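PDB 7LT2: Mab-21 domain-containing protein from Tribolium castaneum, which synthesises the cyclic dinucleotide 2',3'-cGAMP from ATP and GTP on sensing double-stranded RNA, thereby triggering innate immune responses. Local coordinates for residues D8-F13 with L258-K263; Q26-V31 with E187-V192; C157-E162 with F166-W171; E303-T308 with K352-N357. All coordinates share one frame; numbering follows the deposited sequence.

Contact 1: D8-F13 with L258-K263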
# COMPACT_ATOMS: atom_id res chain seq x y z
N ASP A 8 10.87 -6.13 -22.90
CA ASP A 8 10.18 -5.29 -23.87
C ASP A 8 8.69 -5.17 -23.55
O ASP A 8 8.12 -4.07 -23.61
CB ASP A 8 10.39 -5.87 -25.28
CG ASP A 8 9.66 -5.11 -26.36
OD1 ASP A 8 9.94 -3.91 -26.55
OD2 ASP A 8 8.81 -5.73 -27.04
N ILE A 9 8.04 -6.29 -23.20
CA ILE A 9 6.64 -6.25 -22.78
C ILE A 9 6.48 -5.32 -21.58
O ILE A 9 5.56 -4.49 -21.54
CB ILE A 9 6.15 -7.67 -22.45
CG1 ILE A 9 6.11 -8.53 -23.73
CG2 ILE A 9 4.79 -7.63 -21.76
CD1 ILE A 9 5.77 -9.98 -23.46
N ASN A 10 7.37 -5.45 -20.60
CA ASN A 10 7.30 -4.63 -19.39
C ASN A 10 7.42 -3.15 -19.73
O ASN A 10 6.60 -2.33 -19.29
CB ASN A 10 8.39 -5.06 -18.42
CG ASN A 10 8.39 -4.26 -17.14
OD1 ASN A 10 7.35 -3.80 -16.68
ND2 ASN A 10 9.57 -4.09 -16.55
N LYS A 11 8.43 -2.78 -20.53
CA LYS A 11 8.65 -1.38 -20.87
C LYS A 11 7.47 -0.78 -21.63
O LYS A 11 7.09 0.37 -21.39
CB LYS A 11 9.93 -1.25 -21.70
CG LYS A 11 10.26 0.18 -22.10
CD LYS A 11 11.51 0.23 -22.95
CE LYS A 11 11.85 1.66 -23.33
NZ LYS A 11 10.71 2.31 -24.04
N ARG A 12 6.88 -1.54 -22.55
CA ARG A 12 5.89 -0.95 -23.44
C ARG A 12 4.45 -1.09 -22.95
O ARG A 12 3.60 -0.32 -23.39
CB ARG A 12 6.02 -1.56 -24.84
CG ARG A 12 7.25 -1.08 -25.59
CD ARG A 12 7.09 -1.32 -27.09
NE ARG A 12 7.28 -2.72 -27.44
CZ ARG A 12 6.62 -3.35 -28.40
NH1 ARG A 12 5.63 -2.77 -29.06
NH2 ARG A 12 6.96 -4.60 -28.70
N PHE A 13 4.16 -2.03 -22.05
CA PHE A 13 2.77 -2.28 -21.68
C PHE A 13 2.53 -2.43 -20.19
O PHE A 13 1.37 -2.60 -19.80
CB PHE A 13 2.25 -3.52 -22.42
CG PHE A 13 2.06 -3.29 -23.88
CD1 PHE A 13 3.12 -3.43 -24.77
CD2 PHE A 13 0.83 -2.88 -24.38
CE1 PHE A 13 2.96 -3.18 -26.11
CE2 PHE A 13 0.67 -2.63 -25.72
CZ PHE A 13 1.73 -2.78 -26.59
N LEU A 258 13.37 -9.06 -9.80
CA LEU A 258 12.20 -9.36 -8.97
C LEU A 258 10.98 -8.54 -9.36
O LEU A 258 9.89 -9.08 -9.57
CB LEU A 258 12.53 -9.16 -7.49
CG LEU A 258 11.39 -9.51 -6.51
CD1 LEU A 258 11.96 -10.10 -5.23
CD2 LEU A 258 10.50 -8.31 -6.19
N LYS A 259 11.12 -7.21 -9.42
CA LYS A 259 9.93 -6.38 -9.63
C LYS A 259 9.34 -6.56 -11.03
O LYS A 259 8.11 -6.63 -11.16
CB LYS A 259 10.22 -4.91 -9.32
CG LYS A 259 10.48 -4.67 -7.84
CD LYS A 259 10.58 -3.19 -7.50
CE LYS A 259 10.85 -3.01 -6.01
NZ LYS A 259 10.92 -1.57 -5.63
N PRO A 260 10.15 -6.65 -12.10
CA PRO A 260 9.55 -7.05 -13.39
C PRO A 260 8.80 -8.37 -13.32
O PRO A 260 7.70 -8.49 -13.87
CB PRO A 260 10.76 -7.11 -14.34
CG PRO A 260 11.70 -6.10 -13.77
CD PRO A 260 11.55 -6.22 -12.27
N ALA A 261 9.36 -9.37 -12.62
CA ALA A 261 8.69 -10.66 -12.53
C ALA A 261 7.36 -10.55 -11.79
O ALA A 261 6.37 -11.18 -12.19
CB ALA A 261 9.61 -11.67 -11.83
N VAL A 262 7.32 -9.76 -10.72
CA VAL A 262 6.06 -9.58 -9.99
C VAL A 262 5.01 -8.97 -10.90
O VAL A 262 3.86 -9.41 -10.93
CB VAL A 262 6.26 -8.73 -8.73
CG1 VAL A 262 4.90 -8.44 -8.07
CG2 VAL A 262 7.16 -9.43 -7.74
N LYS A 263 5.40 -7.93 -11.65
CA LYS A 263 4.44 -7.21 -12.47
C LYS A 263 3.97 -8.05 -13.65
O LYS A 263 2.79 -7.97 -14.03
CB LYS A 263 5.05 -5.88 -12.93
CG LYS A 263 5.11 -4.85 -11.78
CD LYS A 263 5.70 -3.53 -12.24
CE LYS A 263 7.22 -3.57 -12.24
NZ LYS A 263 7.81 -2.23 -12.49
O HOH W 1 10.09 -2.64 -14.01

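Contact 2: Q26-V31 with E187-V192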
# COMPACT_ATOMS: atom_id res chain seq x y z
N GLN A 26 7.31 13.66 -6.99
CA GLN A 26 7.74 14.95 -6.46
C GLN A 26 6.56 15.92 -6.37
O GLN A 26 6.42 16.66 -5.39
CB GLN A 26 8.86 15.55 -7.32
CG GLN A 26 10.17 14.78 -7.28
CD GLN A 26 11.34 15.62 -7.77
OE1 GLN A 26 11.99 15.30 -8.76
NE2 GLN A 26 11.62 16.70 -7.06
N ILE A 27 5.72 15.94 -7.40
CA ILE A 27 4.55 16.81 -7.41
C ILE A 27 3.58 16.42 -6.30
O ILE A 27 3.14 17.26 -5.51
CB ILE A 27 3.86 16.77 -8.78
CG1 ILE A 27 4.72 17.47 -9.84
CG2 ILE A 27 2.45 17.37 -8.67
CD1 ILE A 27 4.22 17.23 -11.25
N LEU A 28 3.22 15.13 -6.26
CA LEU A 28 2.24 14.67 -5.29
C LEU A 28 2.72 14.87 -3.86
O LEU A 28 1.94 15.27 -2.99
CB LEU A 28 1.93 13.19 -5.54
CG LEU A 28 1.14 12.89 -6.82
CD1 LEU A 28 1.24 11.41 -7.18
CD2 LEU A 28 -0.32 13.30 -6.64
N GLU A 29 4.00 14.59 -3.60
CA GLU A 29 4.51 14.74 -2.24
C GLU A 29 4.52 16.20 -1.81
O GLU A 29 4.33 16.49 -0.62
CB GLU A 29 5.90 14.12 -2.15
CG GLU A 29 5.88 12.60 -2.29
CD GLU A 29 7.24 12.01 -2.55
OE1 GLU A 29 8.25 12.73 -2.35
OE2 GLU A 29 7.32 10.83 -2.95
N SER A 30 4.70 17.13 -2.75
CA SER A 30 4.68 18.54 -2.41
C SER A 30 3.26 19.03 -2.14
O SER A 30 3.03 19.78 -1.18
CB SER A 30 5.34 19.36 -3.52
OG SER A 30 5.46 20.72 -3.15
N VAL A 31 2.30 18.63 -2.96
CA VAL A 31 0.90 18.96 -2.70
C VAL A 31 0.49 18.47 -1.31
O VAL A 31 -0.14 19.20 -0.53
CB VAL A 31 -0.01 18.38 -3.79
CG1 VAL A 31 -1.47 18.43 -3.34
CG2 VAL A 31 0.18 19.15 -5.09
N GLU A 187 -5.47 17.91 -16.19
CA GLU A 187 -5.05 16.52 -16.26
C GLU A 187 -4.99 15.90 -14.86
O GLU A 187 -4.36 16.44 -13.96
CB GLU A 187 -3.68 16.40 -16.93
CG GLU A 187 -3.64 16.88 -18.38
CD GLU A 187 -3.43 18.38 -18.50
OE1 GLU A 187 -3.39 19.06 -17.46
OE2 GLU A 187 -3.28 18.87 -19.65
N LYS A 188 -5.64 14.74 -14.71
CA LYS A 188 -5.62 14.02 -13.44
C LYS A 188 -4.24 13.44 -13.16
O LYS A 188 -3.57 12.93 -14.07
CB LYS A 188 -6.67 12.90 -13.47
CG LYS A 188 -6.74 12.07 -12.20
CD LYS A 188 -7.18 12.93 -11.03
CE LYS A 188 -7.52 12.10 -9.82
NZ LYS A 188 -8.90 11.52 -9.88
N ILE A 189 -3.81 13.51 -11.90
CA ILE A 189 -2.53 12.91 -11.52
C ILE A 189 -2.76 11.61 -10.75
O ILE A 189 -2.40 10.53 -11.23
CB ILE A 189 -1.66 13.89 -10.72
CG1 ILE A 189 -1.38 15.15 -11.55
CG2 ILE A 189 -0.35 13.21 -10.32
CD1 ILE A 189 -0.74 16.28 -10.76
N MET A 190 -3.35 11.70 -9.56
CA MET A 190 -3.56 10.50 -8.75
C MET A 190 -4.54 10.80 -7.63
O MET A 190 -4.70 11.96 -7.22
CB MET A 190 -2.24 9.97 -8.17
CG MET A 190 -2.04 8.47 -8.37
SD MET A 190 -0.35 7.93 -8.10
CE MET A 190 0.44 8.58 -9.56
N ASP A 191 -5.20 9.75 -7.15
CA ASP A 191 -6.00 9.80 -5.93
C ASP A 191 -5.14 9.40 -4.74
O ASP A 191 -4.28 8.53 -4.84
CB ASP A 191 -7.21 8.85 -6.00
CG ASP A 191 -8.27 9.30 -6.99
OD1 ASP A 191 -8.28 10.49 -7.37
OD2 ASP A 191 -9.12 8.46 -7.36
N VAL A 192 -5.39 10.04 -3.59
CA VAL A 192 -4.65 9.74 -2.36
C VAL A 192 -5.64 9.57 -1.21
O VAL A 192 -6.45 10.47 -0.95
CB VAL A 192 -3.63 10.85 -2.02
CG1 VAL A 192 -2.81 10.45 -0.80
CG2 VAL A 192 -2.72 11.13 -3.21

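Contact 3: C157-E162 with F166-W171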
# COMPACT_ATOMS: atom_id res chain seq x y z
N CYS A 157 -10.38 22.63 -4.40
CA CYS A 157 -9.32 23.37 -3.73
C CYS A 157 -8.19 23.69 -4.70
O CYS A 157 -7.87 22.88 -5.58
CB CYS A 157 -8.74 22.57 -2.56
SG CYS A 157 -9.94 22.05 -1.36
N GLU A 158 -7.58 24.86 -4.53
CA GLU A 158 -6.44 25.25 -5.34
C GLU A 158 -5.23 25.44 -4.44
O GLU A 158 -5.26 26.25 -3.51
CB GLU A 158 -6.74 26.53 -6.13
CG GLU A 158 -5.63 26.91 -7.10
CD GLU A 158 -6.07 27.95 -8.11
OE1 GLU A 158 -6.62 27.56 -9.16
OE2 GLU A 158 -5.86 29.15 -7.84
N LEU A 159 -4.17 24.68 -4.72
CA LEU A 159 -2.91 24.77 -4.00
C LEU A 159 -1.77 25.02 -4.98
O LEU A 159 -1.79 24.54 -6.12
CB LEU A 159 -2.61 23.48 -3.21
CG LEU A 159 -3.56 23.06 -2.09
CD1 LEU A 159 -2.96 21.88 -1.34
CD2 LEU A 159 -3.83 24.21 -1.14
N THR A 160 -0.77 25.76 -4.53
CA THR A 160 0.41 26.05 -5.33
C THR A 160 1.65 25.54 -4.62
O THR A 160 1.69 25.43 -3.40
CB THR A 160 0.54 27.54 -5.61
OG1 THR A 160 0.72 28.24 -4.38
CG2 THR A 160 -0.71 28.07 -6.30
N ASN A 161 2.68 25.23 -5.41
CA ASN A 161 3.99 24.86 -4.88
C ASN A 161 5.01 25.13 -5.98
O ASN A 161 4.72 25.80 -6.97
CB ASN A 161 4.00 23.41 -4.40
CG ASN A 161 3.55 22.43 -5.46
OD1 ASN A 161 4.14 22.34 -6.54
ND2 ASN A 161 2.50 21.68 -5.16
N GLU A 162 6.23 24.61 -5.79
CA GLU A 162 7.31 24.90 -6.73
C GLU A 162 7.08 24.28 -8.10
O GLU A 162 7.75 24.68 -9.06
CB GLU A 162 8.66 24.44 -6.17
CG GLU A 162 8.82 22.94 -6.03
CD GLU A 162 8.43 22.43 -4.65
OE1 GLU A 162 7.29 22.70 -4.20
OE2 GLU A 162 9.28 21.78 -4.00
N PHE A 166 -2.24 23.36 -8.63
CA PHE A 166 -2.90 22.07 -8.64
C PHE A 166 -4.29 22.19 -8.05
O PHE A 166 -4.58 23.09 -7.26
CB PHE A 166 -2.05 21.04 -7.88
CG PHE A 166 -0.70 20.87 -8.49
CD1 PHE A 166 -0.51 20.03 -9.57
CD2 PHE A 166 0.37 21.63 -8.04
CE1 PHE A 166 0.72 19.91 -10.17
CE2 PHE A 166 1.61 21.52 -8.63
CZ PHE A 166 1.79 20.66 -9.69
N HIS A 167 -5.16 21.28 -8.48
CA HIS A 167 -6.55 21.24 -8.06
C HIS A 167 -6.79 19.98 -7.24
O HIS A 167 -6.33 18.90 -7.61
CB HIS A 167 -7.49 21.26 -9.27
CG HIS A 167 -7.61 22.61 -9.92
ND1 HIS A 167 -8.31 22.81 -11.09
CD2 HIS A 167 -7.12 23.82 -9.55
CE1 HIS A 167 -8.25 24.09 -11.42
NE2 HIS A 167 -7.53 24.72 -10.50
N ILE A 168 -7.49 20.13 -6.13
CA ILE A 168 -7.79 19.02 -5.24
C ILE A 168 -9.30 18.90 -5.12
O ILE A 168 -9.98 19.84 -4.68
CB ILE A 168 -7.14 19.18 -3.86
CG1 ILE A 168 -5.62 19.10 -3.97
CG2 ILE A 168 -7.64 18.11 -2.91
CD1 ILE A 168 -4.93 19.17 -2.64
N ASN A 169 -9.83 17.75 -5.52
CA ASN A 169 -11.21 17.37 -5.28
C ASN A 169 -11.23 16.29 -4.21
O ASN A 169 -10.21 15.64 -3.94
CB ASN A 169 -11.87 16.89 -6.58
CG ASN A 169 -11.98 17.99 -7.62
OD1 ASN A 169 -12.82 18.89 -7.50
ND2 ASN A 169 -11.14 17.93 -8.64
N TRP A 170 -12.38 16.11 -3.56
CA TRP A 170 -12.40 15.17 -2.45
C TRP A 170 -13.76 14.51 -2.34
O TRP A 170 -14.79 15.04 -2.78
CB TRP A 170 -12.06 15.84 -1.12
CG TRP A 170 -13.13 16.74 -0.67
CD1 TRP A 170 -14.23 16.41 0.08
CD2 TRP A 170 -13.25 18.13 -0.97
NE1 TRP A 170 -15.01 17.52 0.28
CE2 TRP A 170 -14.43 18.59 -0.36
CE3 TRP A 170 -12.46 19.03 -1.69
CZ2 TRP A 170 -14.85 19.91 -0.44
CZ3 TRP A 170 -12.88 20.34 -1.76
CH2 TRP A 170 -14.06 20.77 -1.15
N TRP A 171 -13.75 13.34 -1.69
CA TRP A 171 -14.93 12.52 -1.47
C TRP A 171 -14.54 11.43 -0.48
O TRP A 171 -13.36 11.23 -0.18
CB TRP A 171 -15.45 11.91 -2.78
CG TRP A 171 -14.40 11.13 -3.53
CD1 TRP A 171 -14.11 9.80 -3.38
CD2 TRP A 171 -13.52 11.62 -4.55
NE1 TRP A 171 -13.09 9.45 -4.24
CE2 TRP A 171 -12.71 10.55 -4.96
CE3 TRP A 171 -13.33 12.88 -5.14
CZ2 TRP A 171 -11.73 10.68 -5.94
CZ3 TRP A 171 -12.35 13.01 -6.12
CH2 TRP A 171 -11.57 11.92 -6.51

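Contact 4: E303-T308 with K352-N357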
# COMPACT_ATOMS: atom_id res chain seq x y z
N GLU A 303 13.97 -16.85 -16.71
CA GLU A 303 14.07 -17.90 -15.71
C GLU A 303 13.42 -17.49 -14.39
O GLU A 303 12.73 -18.31 -13.76
CB GLU A 303 15.53 -18.30 -15.48
CG GLU A 303 15.66 -19.45 -14.49
CD GLU A 303 17.07 -20.01 -14.39
OE1 GLU A 303 17.97 -19.51 -15.10
OE2 GLU A 303 17.26 -20.95 -13.59
N VAL A 304 13.62 -16.25 -13.96
CA VAL A 304 12.97 -15.79 -12.73
C VAL A 304 11.46 -15.81 -12.89
O VAL A 304 10.73 -16.27 -12.01
CB VAL A 304 13.49 -14.40 -12.33
CG1 VAL A 304 12.75 -13.87 -11.09
CG2 VAL A 304 14.99 -14.44 -12.06
N PHE A 305 10.96 -15.30 -14.02
CA PHE A 305 9.52 -15.29 -14.27
C PHE A 305 8.95 -16.70 -14.28
O PHE A 305 7.94 -16.98 -13.62
CB PHE A 305 9.23 -14.58 -15.60
CG PHE A 305 7.80 -14.73 -16.07
CD1 PHE A 305 6.76 -14.07 -15.43
CD2 PHE A 305 7.51 -15.52 -17.18
CE1 PHE A 305 5.45 -14.21 -15.87
CE2 PHE A 305 6.20 -15.66 -17.62
CZ PHE A 305 5.17 -15.00 -16.97
N MET A 306 9.57 -17.61 -15.05
CA MET A 306 9.04 -18.97 -15.14
C MET A 306 9.09 -19.69 -13.80
O MET A 306 8.16 -20.42 -13.44
CB MET A 306 9.82 -19.76 -16.19
CG MET A 306 9.55 -19.33 -17.63
SD MET A 306 7.82 -19.50 -18.08
CE MET A 306 7.57 -21.25 -17.76
N THR A 307 10.18 -19.50 -13.05
CA THR A 307 10.30 -20.22 -11.79
C THR A 307 9.32 -19.69 -10.75
O THR A 307 8.67 -20.48 -10.05
CB THR A 307 11.74 -20.13 -11.27
OG1 THR A 307 12.59 -20.85 -12.17
CG2 THR A 307 11.84 -20.74 -9.88
N THR A 308 9.19 -18.36 -10.63
CA THR A 308 8.26 -17.81 -9.65
C THR A 308 6.82 -18.06 -10.07
O THR A 308 5.95 -18.24 -9.20
CB THR A 308 8.51 -16.31 -9.43
OG1 THR A 308 8.41 -15.58 -10.66
CG2 THR A 308 9.88 -16.08 -8.80
N LYS A 352 2.42 -24.71 -19.44
CA LYS A 352 2.71 -25.67 -20.50
C LYS A 352 2.81 -24.99 -21.86
O LYS A 352 3.61 -25.40 -22.71
CB LYS A 352 1.63 -26.76 -20.54
CG LYS A 352 1.52 -27.58 -19.27
CD LYS A 352 2.82 -28.32 -18.98
CE LYS A 352 2.76 -29.76 -19.46
NZ LYS A 352 1.78 -30.55 -18.67
N ASP A 353 2.01 -23.94 -22.07
CA ASP A 353 1.96 -23.29 -23.37
C ASP A 353 3.16 -22.38 -23.62
O ASP A 353 3.51 -22.14 -24.78
CB ASP A 353 0.66 -22.49 -23.49
CG ASP A 353 0.34 -22.12 -24.92
OD1 ASP A 353 0.15 -23.04 -25.74
OD2 ASP A 353 0.27 -20.91 -25.22
N ILE A 354 3.80 -21.88 -22.56
CA ILE A 354 4.92 -20.96 -22.69
C ILE A 354 6.25 -21.59 -22.31
O ILE A 354 7.30 -21.03 -22.66
CB ILE A 354 4.69 -19.67 -21.87
CG1 ILE A 354 4.75 -19.97 -20.37
CG2 ILE A 354 3.37 -19.03 -22.25
CD1 ILE A 354 4.52 -18.75 -19.50
N GLU A 355 6.24 -22.71 -21.58
CA GLU A 355 7.39 -23.53 -21.22
C GLU A 355 8.53 -23.46 -22.22
O GLU A 355 9.63 -23.00 -21.91
CB GLU A 355 6.93 -24.98 -21.08
CG GLU A 355 7.61 -25.77 -20.00
CD GLU A 355 6.73 -26.88 -19.47
OE1 GLU A 355 6.12 -27.61 -20.29
OE2 GLU A 355 6.61 -27.00 -18.24
N ASN A 356 8.26 -23.92 -23.44
CA ASN A 356 9.25 -23.99 -24.51
C ASN A 356 8.90 -23.07 -25.67
O ASN A 356 9.42 -23.25 -26.78
CB ASN A 356 9.38 -25.44 -25.00
CG ASN A 356 9.76 -26.40 -23.89
OD1 ASN A 356 10.66 -26.12 -23.10
ND2 ASN A 356 9.07 -27.53 -23.82
N ASN A 357 8.03 -22.10 -25.44
CA ASN A 357 7.57 -21.17 -26.47
C ASN A 357 7.45 -19.79 -25.84
O ASN A 357 6.35 -19.33 -25.53
CB ASN A 357 6.23 -21.62 -27.06
CG ASN A 357 6.32 -22.96 -27.76
OD1 ASN A 357 6.62 -23.04 -28.95
ND2 ASN A 357 6.06 -24.03 -27.01

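Contact 1: D8-F13 with L258-K263
With CG of N10 swung opposite the backbone nitrogen (chi1 -180°), the amide is carried straight out from helix 5-13 to P260 and K263, while K263 bends at chi3 (-82°) and turns its ammonium end aside toward the same spot. The amide nitrogen rests against the pyrrolidine ring: N10 ND2 is 3.9 Å from P260 CB, and CG of the same proline lies at nearly the same range. The other arm of the amide is a looser neighbour of the lysine, N10 OD1 standing 4.4 Å from K263 CE. The two helices share no direct hydrogen bond here, and a single water makes the polar link. It accepts from N10 ND2 at 3.0 Å and from K263 NZ at 2.8 Å, so both donors converge on one oxygen. S15 adds a second junction, since its OG is hydrogen-bonded to N10 OD1 and to K263 NZ; both ends of the amide are thereby engaged and its rotation is fixed. On helix 5-13, R12 grips D8 side-on in a salt bridge and turns its NH1 to the carbonyls of Y374 and E378, tying this helix to the C-terminal region. The whole is a small, water-mediated helix-helix junction between the N-terminal helix and the first helix of the Mab-21 HhH/H2TH-like domain, a short way from K266, which probably binds ATP, as in relatives.

Contact 2: Q26-V31 with E187-V192
Helix-on-sheet packing in the nucleotidyltransferase domain brings L28 and I27 of helix 18-42, probably the counterpart of the long spine helix of cGAS, against I189 and M190 at a classic beta bulge. The bulge places I189 and M190 together opposite I181 of strand 177-183, and the CB atoms of these two successive residues both face the helix instead of alternating between the sides of the sheet. Helix and strand axes pass 9.6 Å apart with their directions 52° from each other. L28 enters between the two bulge residues with a different methyl for each. Its CD2 lies 3.7 Å from I189 CG2, the two side chains running antiparallel, whereas its CD1 meets the methyl end of the methionine, 3.8 Å from M190 CE. M190 stands roughly perpendicular to L28, and the bend of the thioether at chi3 (-73°) lets CE, SD and CB of M190 all lie around the one leucine branch. The preceding residue, I27, uses its branch methyl: I27 CG2 sits 4.0 Å from I189 CD1, again crosswise. F71, a probable ATP-binding residue, touches both L28 and M190, so the patch backs directly onto the strand that carries the predicted catalytic metal ligands E70 and D72. On the far side of the strand, K188 NZ and D191 OD1 form a salt bridge of 2.8 Å. Every group touching across the interface is aliphatic or a thioether, which implies that apolar burial and close packing hold these two segments together, while a polar tie of the same helix, S30 to E162, lies at the hairpin.

Contact 3: C157-E162 with F166-W171
A beta hairpin, strands 156-161 and 164-171, is zipped by antiparallel pairs in which C157 faces I168, E158 faces H167 and L159 faces F166. The two outer pairs are hydrogen-bonded. C157 N reaches I168 O at 2.8 Å and I168 N returns to C157 O, while F166 N meets L159 O at 2.8 Å, almost along the C=O axis, and L159 N reciprocates to F166 O. At the non-hydrogen-bonded pair between them, E158 and H167 run side by side in the same direction. H167 NE2 donates to E158 OE1 at 3.3 Å on its anti lone pair, and the carboxylate and imidazole planes are only 9° apart, making the bond an edge-on, coplanar one. The opposite face carries C157, L159, F166 and I168. There L159 CD1 lies 3.6 Å from I168 CD1, and C157 SG approaches the W170 indole obliquely, 3.4 Å from CZ3. CG of N161 stands between its backbone N and carbonyl carbon (chi1 54°), turning the amide across the rim of the F166 ring, with N161 OD1 near the ring plane, 3.4 Å from F166 CE2; that oxygen is also hydrogen-bonded to F163 N in the turn. Helix 18-42 packs on the apolar face through I27 and V31, helix 131-147 reaches C157 and W170 through L146, and strand 177-183 continues the sheet beyond 164-171.

Contact 4: E303-T308 with K352-N357
M306 and I354 run alongside each other with their chains antiparallel, thioether along aliphatic chain, while F305 lies roughly perpendicular to the same isoleucine. Both meet the end methyl of I354: M306 SD lies 3.7 Å from I354 CD1, and F305 CE2 approaches that CD1 obliquely at 4.0 Å. The isoleucine reaches them because its CG1 takes the crowded position between backbone N and carbonyl carbon (chi1 69°) and then runs out fully extended. M306, by contrast, is bent at both chi2 and chi3, which brings its sulfur and terminal methyl along I354 CG1. Beyond the sulfur, M306 CE rests on the backbone, 4.1 Å from E355 CA, where the chain first leaves helical geometry. N357 N bonds I354 O at 3.1 Å as the chain turns away. The carboxylate of E355 takes no part in this apolar patch and instead forms a salt bridge with R310, one turn further along helix 301-318. The contact thus seats the C-terminal end of helix 337-354 on helix 301-318. Around it, I354 packs against I361 and H364 of helix 361-365, and F305 against L264 and I265 of helix 258-272. Helix 301-318 has a further neighbour in helix 278-291, whose F285 and I288 meet T308; the hydroxyl of that threonine is turned back to its own helix, OG1 donating to the carbonyl of V304. All these helices belong to the helical bundle of the C-terminal half.

Overall arrangement
The four contacts divide between the two halves of the enzyme. Contacts 2 and 3 have centres about 9 Å apart and belong to the same large sheet, with helix 18-42 of contact 2 packed on the hairpin of contact 3: I27 touches F166, and S30 OG probably hydrogen-bonds E162 OE1. Contacts 1 and 4, centres about 15 Å apart, meet where A261 packs on V304 in the helical domain. Contacts 3 and 4 lie about 46 Å apart, on opposite sides of the chain's centre. Along the chain, contact 1 encloses contact 2, which encloses contact 3, and contact 4 follows. Of two helices consecutive in the chain, 5-13 thus packs on the helical domain and 18-42 on the sheet.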